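Choline kinase (Cryptosporidium parvum, PDB 3MES) probably transfers a phosphate from ATP to choline, and perhaps to ethanolamine, as a magnesium-dependent kinase. Local coordinates at residues 349-352 and 353-356; 188-191 and 192-196; 55-58 and 59-63. All coordinates share one frame; numbering follows the deposited sequence.

Contact 1: residues 349-352 and 353-356; sequences SQQI and VHIM
Gln351 and His354 meet on the outer side of this first helical turn, whereas Val353 and Met356 lie on its packed side. The backbone binds the two together. Gln350 O accepts Val353 N at 3.2 Å and, weakly, His354 N. Regular turns follow: Ile355 N lies 3.0 Å from Gln351 O in a nearly straight bond (167°), and Met356 N reaches Ile352 O at 3.3 Å. On the packed side, Val353 and the extended, flexible chain of Met356 press on helix 327-342, Val353 against Ser335 and Met356 against Ile334 and Leu338. Branched and linear apolar chains suit such a buried face. Ile352 CG2 touches Val353 CG2 at 4.2 Å, and Ile352 also touches Pro258. The outer side is looser. Gln351 swings CG away from its own N (chi1 -177°) and then bends at chi2, which carries its amide alongside the His354 ring with the planes 74° apart. Gln351 OE1 comes to 3.1 Å from His354 ND1 and to 3.5 Å from Ile355 CG1, and its chain crosses that of Ile355 at about a right angle. Gln350 turns its own amide back to the preceding loop, where OE1 accepts from Met347 N and NE2 donates to Gln345 O. Ser349 OG is hydrogen-bonded to Glu328 OE1 of the second subunit. Gln350 holds the N-cap position, and the bonds from each carbonyl to the N four residues on are those of the first turn of an alpha-helix, here helix 351-362.

Contact 2: residues 188-191 and 192-196; sequences FPSR and FDKEP
Phe192 turns one ring face to Pro189 and an edge to Phe188. Toward Phe188 the pair is T-shaped: the edge of Phe192 is directed at the Phe188 face, with centroids 6.0 Å apart and planes inclined at 68°. Its nearest atoms are Phe188 CZ and Phe192 CD2, 4.2 Å from each other. Over its other approach, the pyrrolidine of Pro189 lies across the Phe192 face with CB above it; the model places the two rings too close for the spacing to be trusted. The chi1 of Phe192 (-65°) sets CG opposite its carbonyl carbon and beside its N, which brings the ring back over the proline. A flat ring suits this place, since it can offer a face to one neighbour and an edge to another, while the compact, apolar ring of Pro189 offers a flat surface to the Phe192 face. Beyond the pair, Phe192 also rests on Asp125 and Val126 of helix 120-132, and Phe188 on Phe264 and Ile291. The polar chains lie toward the outside. Arg191 runs extended from CG to NE, and its NH2 forms a salt bridge with Asp125. Lys194, bent at its last torsion, brings NZ into a weak bond with Ser190 OG at 3.4 Å, and the same NZ stands 3.1 Å from Ser190 O. Asp193 and Glu195 both pair with Lys200, while Asp193 OD1 accepts Glu195 N at 2.7 Å, a bond met from above the carboxylate plane. The result is a type I beta turn, Pro189 to Phe192, followed by an Asx turn that leads into helix 198-214.

Contact 3: residues 55-58 and 59-63; sequences IGIC and RKNIP
Ile57 and Asn61 meet through a side-chain hydrogen bond: Asn61 ND2 lies 2.6 Å from Ile57 O, with an N-H...O angle of 163°. The donor sits in the carbonyl plane on a lone pair, and the acceptor is close to the plane of the Asn61 amide. With chi1 at -63°, CG of Asn61 stands beside its own N, which turns the amide back along the helix; a short amide chain is well suited to this, as it can reach a carbonyl one turn earlier where the backbone bond, from Asn61 N to Ile57 O, is only weak.

Backbone bonds supply the rest of the polar contact. Lys60 N reaches Gly56 O at 3.3 Å. Cys58 O accepts twice, from Ile62 N at 2.8 Å and from Asn61 N at 3.2 Å. This is the C-terminal part of helix 51-61, packed against the antiparallel sheet of the N-terminal lobe, as in the kinase-like fold of this family.

Apolar contacts lie on the face turned to that sheet. Ile62 CD1 approaches Cys58 CB at 3.6 Å, and SG of the small, buried cysteine lies 3.9 Å from the same methyl; Cys58 also touches Phe107, and Ile62 touches Ile105. Ile55 packs on Ile73 and Val75 of the edge strand 73-78. The Arg59 side chain touches Ile73 and Glu70 as well; its modelled path past Ile55 is doubtful. Gly56, lacking a side chain, lies on the exposed side of the helix.

The three contacts follow one another along the chain in the order 3, 2, 1 without touching. Contact 1 and contact 3 lie on opposite sides of the chain's centre, their centres about 52 Å apart; contact 2 comes between them in sequence, its centre about 29 Å from that of contact 1 and about 34 Å from that of contact 3. In contact 3, the side chain of Ile62 is about 9 Å from those of Glu149 and Glu150, which bind ADP, and about 12 Å from the bound ADP itself. Contact 1, at a helix start, and contact 2, in the loop between helices 165-179 and 198-214, lie away from the known sites, and contact 1 alone reaches the second subunit, through Ser349.

Contact 1: residues 349-352 and 353-356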
ATOM      1  N   SER B 349      -5.900  19.255  -4.250  1.00 23.13           N
ATOM      2  CA  SER B 349      -6.442  20.612  -4.334  1.00 23.40           C
ATOM      3  C   SER B 349      -5.444  21.666  -3.867  1.00 23.57           C
ATOM      4  O   SER B 349      -5.672  22.866  -4.031  1.00 23.63           O
ATOM      5  CB  SER B 349      -7.733  20.728  -3.524  1.00 23.49           C
ATOM      6  OG  SER B 349      -7.481  20.560  -2.136  1.00 23.73           O
ATOM      7  N   GLN B 350      -4.341  21.215  -3.284  1.00 23.67           N
ATOM      8  CA  GLN B 350      -3.330  22.130  -2.772  1.00 23.73           C
ATOM      9  C   GLN B 350      -2.403  22.631  -3.880  1.00 23.71           C
ATOM     10  O   GLN B 350      -2.181  21.947  -4.878  1.00 23.73           O
ATOM     11  CB  GLN B 350      -2.540  21.471  -1.639  1.00 23.75           C
ATOM     12  CG  GLN B 350      -3.377  21.218  -0.393  1.00 23.97           C
ATOM     13  CD  GLN B 350      -2.725  20.249   0.574  1.00 24.70           C
ATOM     14  OE1 GLN B 350      -1.663  19.691   0.297  1.00 24.91           O
ATOM     15  NE2 GLN B 350      -3.365  20.039   1.718  1.00 24.81           N
ATOM     16  N   GLN B 351      -1.911  23.833  -3.745  1.00 23.72           N
ATOM     17  CA  GLN B 351      -1.079  24.417  -4.784  1.00 23.73           C
ATOM     18  C   GLN B 351       0.290  23.769  -4.964  1.00 23.45           C
ATOM     19  O   GLN B 351       0.794  23.768  -6.023  1.00 23.37           O
ATOM     20  CB  GLN B 351      -1.022  25.946  -4.625  1.00 23.88           C
ATOM     21  CG  GLN B 351      -0.265  26.709  -5.660  1.00 24.67           C
ATOM     22  CD  GLN B 351      -0.985  26.885  -7.007  0.50 26.07           C
ATOM     23  OE1 GLN B 351      -0.478  26.508  -8.061  0.50 26.78           O
ATOM     24  NE2 GLN B 351      -2.129  27.508  -6.976  0.50 26.46           N
ATOM     25  N   ILE B 352       0.838  23.161  -3.921  1.00 23.20           N
ATOM     26  CA  ILE B 352       2.097  22.434  -4.040  1.00 22.96           C
ATOM     27  C   ILE B 352       1.968  21.251  -5.002  1.00 22.89           C
ATOM     28  O   ILE B 352       2.941  20.846  -5.637  1.00 22.84           O
ATOM     29  CB  ILE B 352       2.605  21.943  -2.667  1.00 22.96           C
ATOM     30  CG1 ILE B 352       4.007  21.348  -2.797  1.00 22.72           C
ATOM     31  CG2 ILE B 352       1.644  20.926  -2.066  1.00 22.87           C
ATOM     32  CD1 ILE B 352       4.607  20.924  -1.475  1.00 22.87           C
ATOM     33  N   VAL B 353       0.763  20.705  -5.109  1.00 22.78           N
ATOM     34  CA  VAL B 353       0.511  19.606  -6.035  1.00 22.69           C
ATOM     35  C   VAL B 353       0.333  20.127  -7.460  1.00 22.59           C
ATOM     36  O   VAL B 353       0.959  19.631  -8.396  1.00 22.63           O
ATOM     37  CB  VAL B 353      -0.722  18.786  -5.620  1.00 22.64           C
ATOM     38  CG1 VAL B 353      -1.103  17.809  -6.720  1.00 22.67           C
ATOM     39  CG2 VAL B 353      -0.452  18.051  -4.316  1.00 22.61           C
ATOM     40  N   HIS B 354      -0.523  21.132  -7.613  1.00 22.44           N
ATOM     41  CA  HIS B 354      -0.750  21.762  -8.906  1.00 22.26           C
ATOM     42  C   HIS B 354       0.566  22.146  -9.573  1.00 21.81           C
ATOM     43  O   HIS B 354       0.769  21.885 -10.755  1.00 21.84           O
ATOM     44  CB  HIS B 354      -1.638  22.996  -8.739  1.00 22.49           C
ATOM     45  CG  HIS B 354      -1.929  23.715 -10.021  1.00 23.32           C
ATOM     46  ND1 HIS B 354      -1.132  24.733 -10.502  1.00 24.13           N
ATOM     47  CD2 HIS B 354      -2.940  23.573 -10.913  1.00 24.10           C
ATOM     48  CE1 HIS B 354      -1.634  25.184 -11.638  1.00 24.28           C
ATOM     49  NE2 HIS B 354      -2.732  24.496 -11.911  1.00 24.65           N
ATOM     50  N   ILE B 355       1.459  22.766  -8.811  1.00 21.39           N
ATOM     51  CA  ILE B 355       2.754  23.185  -9.339  1.00 20.92           C
ATOM     52  C   ILE B 355       3.645  21.998  -9.699  1.00 20.72           C
ATOM     53  O   ILE B 355       4.211  21.945 -10.792  1.00 20.71           O
ATOM     54  CB  ILE B 355       3.502  24.088  -8.344  1.00 20.83           C
ATOM     55  CG1 ILE B 355       2.833  25.458  -8.258  1.00 20.82           C
ATOM     56  CG2 ILE B 355       4.956  24.243  -8.759  1.00 20.74           C
ATOM     57  CD1 ILE B 355       3.553  26.428  -7.350  1.00 20.79           C
ATOM     58  N   MET B 356       3.769  21.051  -8.775  1.00 20.27           N
ATOM     59  CA  MET B 356       4.658  19.913  -8.975  1.00 20.01           C
ATOM     60  C   MET B 356       4.195  19.030 -10.126  1.00 19.91           C
ATOM     61  O   MET B 356       5.010  18.485 -10.870  1.00 19.86           O
ATOM     62  CB  MET B 356       4.790  19.085  -7.694  1.00 19.86           C
ATOM     63  CG  MET B 356       5.672  17.859  -7.855  1.00 19.38           C
ATOM     64  SD  MET B 356       6.044  17.033  -6.298  1.00 18.73           S
ATOM     65  CE  MET B 356       7.095  15.699  -6.869  1.00 19.11           C
TER

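Contact 2: residues 188-191 and 192-196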
ATOM      1  N   PHE B 188      23.063   6.750   5.567  1.00 23.94           N
ATOM      2  CA  PHE B 188      23.161   6.900   4.122  1.00 24.12           C
ATOM      3  C   PHE B 188      24.613   7.106   3.700  1.00 24.28           C
ATOM      4  O   PHE B 188      25.263   8.055   4.135  1.00 24.29           O
ATOM      5  CB  PHE B 188      22.281   8.049   3.622  1.00 24.11           C
ATOM      6  CG  PHE B 188      22.226   8.156   2.123  1.00 24.06           C
ATOM      7  CD1 PHE B 188      21.494   7.245   1.376  1.00 24.02           C
ATOM      8  CD2 PHE B 188      22.910   9.162   1.460  1.00 24.04           C
ATOM      9  CE1 PHE B 188      21.443   7.335  -0.004  1.00 23.79           C
ATOM     10  CE2 PHE B 188      22.863   9.259   0.079  1.00 24.01           C
ATOM     11  CZ  PHE B 188      22.128   8.344  -0.654  1.00 24.06           C
ATOM     12  N   PRO B 189      25.130   6.207   2.850  1.00 24.48           N
ATOM     13  CA  PRO B 189      26.514   6.280   2.399  1.00 24.63           C
ATOM     14  C   PRO B 189      26.865   7.656   1.837  1.00 24.80           C
ATOM     15  O   PRO B 189      26.213   8.138   0.910  1.00 24.76           O
ATOM     16  CB  PRO B 189      26.573   5.220   1.299  1.00 24.60           C
ATOM     17  CG  PRO B 189      25.537   4.229   1.696  1.00 24.51           C
ATOM     18  CD  PRO B 189      24.425   5.042   2.288  1.00 24.47           C
ATOM     19  N   SER B 190      27.895   8.275   2.404  1.00 25.01           N
ATOM     20  CA  SER B 190      28.326   9.598   1.979  1.00 25.20           C
ATOM     21  C   SER B 190      29.041   9.526   0.637  1.00 25.27           C
ATOM     22  O   SER B 190      29.100  10.510  -0.102  1.00 25.21           O
ATOM     23  CB  SER B 190      29.247  10.216   3.032  1.00 25.20           C
ATOM     24  OG  SER B 190      29.800  11.437   2.576  1.00 25.40           O
ATOM     25  N   ARG B 191      29.571   8.346   0.327  1.00 25.44           N
ATOM     26  CA  ARG B 191      30.374   8.148  -0.875  1.00 25.59           C
ATOM     27  C   ARG B 191      29.538   8.111  -2.149  1.00 25.63           C
ATOM     28  O   ARG B 191      30.077   8.192  -3.252  1.00 25.76           O
ATOM     29  CB  ARG B 191      31.208   6.871  -0.752  1.00 25.68           C
ATOM     30  CG  ARG B 191      30.388   5.595  -0.686  1.00 26.04           C
ATOM     31  CD  ARG B 191      31.230   4.433  -0.173  1.00 26.65           C
ATOM     32  NE  ARG B 191      30.456   3.200  -0.083  1.00 27.03           N
ATOM     33  CZ  ARG B 191      29.625   2.914   0.913  1.00 27.37           C
ATOM     34  NH1 ARG B 191      29.457   3.775   1.909  1.00 27.55           N
ATOM     35  NH2 ARG B 191      28.959   1.768   0.913  1.00 27.63           N
ATOM     36  N   PHE B 192      28.224   7.978  -2.003  1.00 25.63           N
ATOM     37  CA  PHE B 192      27.335   8.022  -3.157  1.00 25.60           C
ATOM     38  C   PHE B 192      27.211   9.451  -3.675  1.00 25.52           C
ATOM     39  O   PHE B 192      27.011  10.388  -2.900  1.00 25.51           O
ATOM     40  CB  PHE B 192      25.953   7.465  -2.815  1.00 25.66           C
ATOM     41  CG  PHE B 192      25.954   6.003  -2.473  1.00 25.90           C
ATOM     42  CD1 PHE B 192      26.852   5.138  -3.071  1.00 25.88           C
ATOM     43  CD2 PHE B 192      25.039   5.489  -1.570  1.00 26.29           C
ATOM     44  CE1 PHE B 192      26.851   3.794  -2.762  1.00 26.13           C
ATOM     45  CE2 PHE B 192      25.032   4.143  -1.259  1.00 26.25           C
ATOM     46  CZ  PHE B 192      25.938   3.297  -1.855  1.00 26.15           C
ATOM     47  N   ASP B 193      27.334   9.611  -4.987  1.00 25.41           N
ATOM     48  CA  ASP B 193      27.273  10.925  -5.611  1.00 25.34           C
ATOM     49  C   ASP B 193      26.039  11.695  -5.151  1.00 25.23           C
ATOM     50  O   ASP B 193      24.922  11.184  -5.202  1.00 25.40           O
ATOM     51  CB  ASP B 193      27.280  10.786  -7.134  1.00 25.40           C
ATOM     52  CG  ASP B 193      27.172  12.123  -7.845  1.00 25.52           C
ATOM     53  OD1 ASP B 193      27.385  13.170  -7.197  1.00 25.46           O
ATOM     54  OD2 ASP B 193      26.874  12.124  -9.058  1.00 25.64           O
ATOM     55  N   LYS B 194      26.246  12.925  -4.699  1.00 25.08           N
ATOM     56  CA  LYS B 194      25.143  13.763  -4.242  1.00 25.02           C
ATOM     57  C   LYS B 194      24.534  14.585  -5.381  1.00 24.75           C
ATOM     58  O   LYS B 194      23.567  15.319  -5.176  1.00 24.76           O
ATOM     59  CB  LYS B 194      25.604  14.684  -3.109  1.00 25.12           C
ATOM     60  CG  LYS B 194      26.011  13.948  -1.838  1.00 25.69           C
ATOM     61  CD  LYS B 194      26.445  14.920  -0.750  1.00 26.58           C
ATOM     62  CE  LYS B 194      26.616  14.218   0.590  1.00 27.29           C
ATOM     63  NZ  LYS B 194      27.734  13.230   0.572  1.00 27.71           N
ATOM     64  N   GLU B 195      25.101  14.458  -6.576  1.00 24.38           N
ATOM     65  CA  GLU B 195      24.588  15.175  -7.742  1.00 24.07           C
ATOM     66  C   GLU B 195      23.638  14.305  -8.557  1.00 23.64           C
ATOM     67  O   GLU B 195      23.833  13.095  -8.659  1.00 23.58           O
ATOM     68  CB  GLU B 195      25.735  15.661  -8.632  1.00 24.14           C
ATOM     69  CG  GLU B 195      26.609  16.729  -7.994  1.00 24.61           C
ATOM     70  CD  GLU B 195      27.597  17.340  -8.974  1.00 25.03           C
ATOM     71  OE1 GLU B 195      27.868  16.715 -10.024  1.00 25.08           O
ATOM     72  OE2 GLU B 195      28.103  18.446  -8.693  1.00 25.35           O
ATOM     73  N   PRO B 196      22.608  14.928  -9.152  1.00 23.26           N
ATOM     74  CA  PRO B 196      21.659  14.209  -9.992  1.00 22.86           C
ATOM     75  C   PRO B 196      22.381  13.554 -11.164  1.00 22.52           C
ATOM     76  O   PRO B 196      23.414  14.049 -11.611  1.00 22.52           O
ATOM     77  CB  PRO B 196      20.720  15.312 -10.488  1.00 22.92           C
ATOM     78  CG  PRO B 196      21.495  16.577 -10.344  1.00 23.18           C
ATOM     79  CD  PRO B 196      22.350  16.378  -9.135  1.00 23.22           C
TER

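Contact 3: residues 55-58 and 59-63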
ATOM      1  N   ILE B  55      23.489 -25.966  -5.844  1.00 25.92           N
ATOM      2  CA  ILE B  55      22.828 -26.617  -4.720  1.00 25.59           C
ATOM      3  C   ILE B  55      23.766 -26.775  -3.523  1.00 25.37           C
ATOM      4  O   ILE B  55      23.357 -26.603  -2.374  1.00 25.33           O
ATOM      5  CB  ILE B  55      22.250 -27.985  -5.132  1.00 25.62           C
ATOM      6  CG1 ILE B  55      21.212 -27.800  -6.241  1.00 25.64           C
ATOM      7  CG2 ILE B  55      21.640 -28.696  -3.932  1.00 25.65           C
ATOM      8  CD1 ILE B  55      20.453 -29.059  -6.593  1.00 25.69           C
ATOM      9  N   GLY B  56      25.027 -27.090  -3.795  1.00 25.06           N
ATOM     10  CA  GLY B  56      26.028 -27.161  -2.737  1.00 24.74           C
ATOM     11  C   GLY B  56      26.226 -25.803  -2.087  1.00 24.45           C
ATOM     12  O   GLY B  56      26.294 -25.691  -0.865  1.00 24.53           O
ATOM     13  N   ILE B  57      26.315 -24.768  -2.914  1.00 24.23           N
ATOM     14  CA  ILE B  57      26.486 -23.404  -2.427  1.00 23.88           C
ATOM     15  C   ILE B  57      25.288 -22.948  -1.598  1.00 23.80           C
ATOM     16  O   ILE B  57      25.444 -22.206  -0.628  1.00 23.71           O
ATOM     17  CB  ILE B  57      26.713 -22.421  -3.594  1.00 23.88           C
ATOM     18  CG1 ILE B  57      28.102 -22.639  -4.200  1.00 23.72           C
ATOM     19  CG2 ILE B  57      26.546 -20.978  -3.124  1.00 23.65           C
ATOM     20  CD1 ILE B  57      28.370 -21.818  -5.446  1.00 23.44           C
ATOM     21  N   CYS B  58      24.097 -23.402  -1.978  1.00 23.69           N
ATOM     22  CA  CYS B  58      22.869 -23.020  -1.287  1.00 23.57           C
ATOM     23  C   CYS B  58      22.722 -23.687   0.081  1.00 23.68           C
ATOM     24  O   CYS B  58      22.426 -23.020   1.073  1.00 23.52           O
ATOM     25  CB  CYS B  58      21.640 -23.315  -2.154  1.00 23.50           C
ATOM     26  SG  CYS B  58      21.416 -22.191  -3.563  1.00 23.10           S
ATOM     27  N   ARG B  59      22.928 -25.002   0.137  1.00 23.85           N
ATOM     28  CA  ARG B  59      22.751 -25.726   1.392  1.00 24.06           C
ATOM     29  C   ARG B  59      23.767 -25.264   2.428  1.00 24.20           C
ATOM     30  O   ARG B  59      23.533 -25.367   3.631  1.00 24.32           O
ATOM     31  CB  ARG B  59      22.866 -27.240   1.190  1.00 24.07           C
ATOM     32  CG  ARG B  59      22.655 -27.706  -0.232  1.00 24.30           C
ATOM     33  CD  ARG B  59      21.764 -28.940  -0.308  1.00 24.52           C
ATOM     34  NE  ARG B  59      21.817 -29.781   0.887  1.00 25.05           N
ATOM     35  CZ  ARG B  59      22.720 -30.735   1.101  1.00 24.69           C
ATOM     36  NH1 ARG B  59      23.674 -30.970   0.208  1.00 24.86           N
ATOM     37  NH2 ARG B  59      22.672 -31.449   2.217  1.00 24.77           N
ATOM     38  N   LYS B  60      24.893 -24.747   1.951  1.00 24.36           N
ATOM     39  CA  LYS B  60      25.990 -24.361   2.829  1.00 24.51           C
ATOM     40  C   LYS B  60      25.801 -22.969   3.423  1.00 24.45           C
ATOM     41  O   LYS B  60      26.294 -22.677   4.513  1.00 24.44           O
ATOM     42  CB  LYS B  60      27.318 -24.428   2.068  1.00 24.56           C
ATOM     43  CG  LYS B  60      28.515 -23.945   2.865  1.00 25.01           C
ATOM     44  CD  LYS B  60      29.802 -24.093   2.070  1.00 25.95           C
ATOM     45  CE  LYS B  60      31.017 -23.729   2.910  1.00 26.50           C
ATOM     46  NZ  LYS B  60      32.289 -24.029   2.193  1.00 27.33           N
ATOM     47  N   ASN B  61      25.080 -22.114   2.707  1.00 24.41           N
ATOM     48  CA  ASN B  61      24.988 -20.707   3.077  1.00 24.35           C
ATOM     49  C   ASN B  61      23.589 -20.246   3.474  1.00 24.32           C
ATOM     50  O   ASN B  61      23.435 -19.233   4.156  1.00 24.45           O
ATOM     51  CB  ASN B  61      25.532 -19.836   1.943  1.00 24.36           C
ATOM     52  CG  ASN B  61      27.005 -20.081   1.677  1.00 24.68           C
ATOM     53  OD1 ASN B  61      27.867 -19.601   2.413  1.00 25.20           O
ATOM     54  ND2 ASN B  61      27.301 -20.833   0.622  1.00 24.82           N
ATOM     55  N   ILE B  62      22.571 -20.987   3.050  1.00 24.30           N
ATOM     56  CA  ILE B  62      21.191 -20.630   3.369  1.00 24.19           C
ATOM     57  C   ILE B  62      20.726 -21.307   4.652  1.00 24.27           C
ATOM     58  O   ILE B  62      20.561 -22.522   4.690  1.00 24.24           O
ATOM     59  CB  ILE B  62      20.226 -21.024   2.236  1.00 24.18           C
ATOM     60  CG1 ILE B  62      20.723 -20.493   0.891  1.00 23.86           C
ATOM     61  CG2 ILE B  62      18.820 -20.523   2.539  1.00 24.19           C
ATOM     62  CD1 ILE B  62      19.847 -20.888  -0.276  1.00 23.30           C
ATOM     63  N   PRO B  63      20.498 -20.515   5.708  1.00 24.42           N
ATOM     64  CA  PRO B  63      20.065 -21.051   6.993  1.00 24.55           C
ATOM     65  C   PRO B  63      18.915 -22.042   6.840  1.00 24.70           C
ATOM     66  O   PRO B  63      17.910 -21.728   6.204  1.00 24.79           O
ATOM     67  CB  PRO B  63      19.590 -19.806   7.746  1.00 24.53           C
ATOM     68  CG  PRO B  63      20.397 -18.698   7.174  1.00 24.43           C
ATOM     69  CD  PRO B  63      20.608 -19.044   5.726  1.00 24.46           C
TER